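Local structure of Myo-inositol 2-dehydrogenase (Thermotoga maritima, 3EZY) at residues Thr151-Ala156 / Gly236-Ile241. The protein catalyses the NAD(+)-dependent oxidation of myo-inositol to scyllo-inosose and thus probably serves in myo-inositol degradation. Numbering follows the deposited sequence.
Sequences TSRDPA and GYDQRI
Arg153 and Asp238 meet as a hydrogen-bonded pair on two antiparallel strands, 145-153 and 238-245, of the mixed sheet in the C-terminal domain of this Gfo/Idh/MocA dehydrogenase, and they illustrate how one carboxylate can be shared by arginines on a sheet face. Their backbones exchange two bonds, Arg153 N to Asp238 O at 2.8 Å and Asp238 N to Arg153 O at 3.0 Å; Thr151 and Arg240 repeat the pattern, with Ser152 and Gln239 the non-hydrogen-bonded pair between them.

On the face carrying Thr151, Arg153, Asp238 and Arg240, the carboxylate of Asp238 is shared. Arg240 grips it side-on, NE reaching OD1 at 2.8 Å on its syn lone pair in a nearly straight bond, and NH2 taking OD2 at 3.1 Å. The bend of the Arg240 chain at chi3 (-81°) turns the guanidinium back to Asp238. Arg153 arrives with its guanidinium almost perpendicular to the carboxylate, NH1 lying 3.4 Å from Asp238 OD2 in a longer salt bridge. The two arginines thus come close, and the surrounding carboxylates, of Asp238, Asp228 and Glu242 of the second subunit, probably offset their repulsion. Within its own strand, Thr151 lays CG2 over the centre of the Arg153 guanidinium.

Where the strands give way to loop, Pro155 sets CD over one face of the Tyr237 ring in a CH-pi contact, 3.6 Å from the ring centroid and 10° off the normal. A water bonds to Asp154 OD1 nearby.

Further charges surround the arginine cluster: Asp228 binds Arg153 NH2, while Glu242 of the second subunit pairs with both arginines and Arg249 of that subunit with Asp238, carrying the network into the subunit interface. Tyr235 OH bonds to both Arg153 NH1 and Asp238 OD2.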
loop_
_atom_site.group_PDB
_atom_site.type_symbol
_atom_site.label_atom_id
_atom_site.label_comp_id
_atom_site.label_asym_id
_atom_site.label_seq_id
_atom_site.Cartn_x
_atom_site.Cartn_y
_atom_site.Cartn_z
ATOM N N THR A 151 9.367 16.352 -3.637
ATOM C CA THR A 151 9.866 16.462 -2.269
ATOM C C THR A 151 11.212 15.812 -2.303
ATOM O O THR A 151 11.323 14.696 -2.806
ATOM C CB THR A 151 8.953 15.682 -1.320
ATOM O OG1 THR A 151 7.677 16.327 -1.294
ATOM C CG2 THR A 151 9.551 15.574 0.100
ATOM N N SER A 152 12.238 16.499 -1.816
ATOM C CA SER A 152 13.576 15.906 -1.717
ATOM C C SER A 152 14.212 16.300 -0.424
ATOM O O SER A 152 14.580 17.475 -0.232
ATOM C CB SER A 152 14.487 16.337 -2.863
ATOM O OG SER A 152 13.966 15.840 -4.092
ATOM N N ARG A 153 14.342 15.309 0.453
ATOM C CA ARG A 153 14.906 15.470 1.792
ATOM C C ARG A 153 16.030 14.435 1.982
ATOM O O ARG A 153 15.895 13.261 1.559
ATOM C CB ARG A 153 13.812 15.287 2.871
ATOM C CG ARG A 153 12.490 15.957 2.556
ATOM C CD ARG A 153 11.427 15.766 3.663
ATOM N NE ARG A 153 10.274 16.629 3.391
ATOM C CZ ARG A 153 9.005 16.270 3.483
ATOM N NH1 ARG A 153 8.650 15.036 3.907
ATOM N NH2 ARG A 153 8.078 17.167 3.154
ATOM N N ASP A 154 17.122 14.873 2.613
ATOM C CA ASP A 154 18.297 14.032 2.942
ATOM C C ASP A 154 18.207 13.597 4.404
ATOM O O ASP A 154 17.557 14.273 5.199
ATOM C CB ASP A 154 19.616 14.808 2.767
ATOM C CG ASP A 154 19.994 15.048 1.311
ATOM O OD1 ASP A 154 19.523 14.323 0.396
ATOM O OD2 ASP A 154 20.766 16.001 1.064
ATOM N N PRO A 155 18.831 12.458 4.755
ATOM C CA PRO A 155 18.817 12.051 6.175
ATOM C C PRO A 155 19.622 12.996 7.077
ATOM O O PRO A 155 19.253 13.171 8.250
ATOM C CB PRO A 155 19.450 10.644 6.183
ATOM C CG PRO A 155 19.899 10.378 4.758
ATOM C CD PRO A 155 19.159 11.331 3.857
ATOM N N ALA A 156 20.670 13.628 6.548
ATOM C CA ALA A 156 21.490 14.536 7.365
ATOM C C ALA A 156 22.081 15.660 6.541
ATOM O O ALA A 156 22.308 15.480 5.348
ATOM C CB ALA A 156 22.633 13.739 8.055
ATOM N N GLY A 236 15.211 8.773 6.744
ATOM C CA GLY A 236 16.068 8.454 5.607
ATOM C C GLY A 236 15.732 9.310 4.396
ATOM O O GLY A 236 15.013 10.328 4.516
ATOM N N TYR A 237 16.255 8.960 3.227
ATOM C CA TYR A 237 15.916 9.748 2.037
ATOM C C TYR A 237 14.421 9.801 1.819
ATOM O O TYR A 237 13.720 8.806 2.018
ATOM C CB TYR A 237 16.552 9.155 0.809
ATOM C CG TYR A 237 18.047 9.307 0.816
ATOM C CD1 TYR A 237 18.643 10.491 0.365
ATOM C CD2 TYR A 237 18.861 8.297 1.290
ATOM C CE1 TYR A 237 20.065 10.641 0.390
ATOM C CE2 TYR A 237 20.291 8.434 1.273
ATOM C CZ TYR A 237 20.858 9.619 0.846
ATOM O OH TYR A 237 22.241 9.783 0.844
ATOM N N ASP A 238 13.931 10.964 1.401
ATOM C CA ASP A 238 12.567 11.103 0.948
ATOM C C ASP A 238 12.641 11.881 -0.330
ATOM O O ASP A 238 12.791 13.108 -0.293
ATOM C CB ASP A 238 11.727 11.892 1.952
ATOM C CG ASP A 238 10.237 11.759 1.687
ATOM O OD1 ASP A 238 9.847 11.421 0.549
ATOM O OD2 ASP A 238 9.445 12.011 2.614
ATOM N N GLN A 239 12.510 11.186 -1.455
ATOM C CA GLN A 239 12.561 11.821 -2.725
ATOM C C GLN A 239 11.383 11.336 -3.576
ATOM O O GLN A 239 11.425 10.239 -4.147
ATOM C CB GLN A 239 13.886 11.477 -3.398
ATOM C CG GLN A 239 15.060 12.074 -2.635
ATOM C CD GLN A 239 16.394 11.619 -3.149
ATOM O OE1 GLN A 239 16.491 10.640 -3.864
ATOM N NE2 GLN A 239 17.424 12.354 -2.820
ATOM N N ARG A 240 10.300 12.109 -3.580
ATOM C CA ARG A 240 9.123 11.703 -4.307
ATOM C C ARG A 240 8.866 12.641 -5.436
ATOM O O ARG A 240 9.191 13.805 -5.358
ATOM C CB ARG A 240 7.894 11.669 -3.388
ATOM C CG ARG A 240 7.885 10.449 -2.438
ATOM C CD ARG A 240 6.783 10.589 -1.435
ATOM N NE ARG A 240 7.209 11.469 -0.355
ATOM C CZ ARG A 240 6.440 12.370 0.253
ATOM N NH1 ARG A 240 5.215 12.574 -0.161
ATOM N NH2 ARG A 240 6.910 13.109 1.262
ATOM N N ILE A 241 8.240 12.139 -6.497
ATOM C CA ILE A 241 7.813 13.025 -7.582
ATOM C C ILE A 241 6.362 12.706 -7.919
ATOM O O ILE A 241 5.985 11.538 -8.013
ATOM C CB ILE A 241 8.663 12.813 -8.870
ATOM C CG1 ILE A 241 10.132 13.168 -8.584
ATOM C CG2 ILE A 241 8.039 13.655 -10.020
ATOM C CD1 ILE A 241 11.180 12.777 -9.735
HETATM O O HOH W 1 12.599 13.975 -5.352
HETATM O O HOH W 2 17.214 14.297 -1.228
#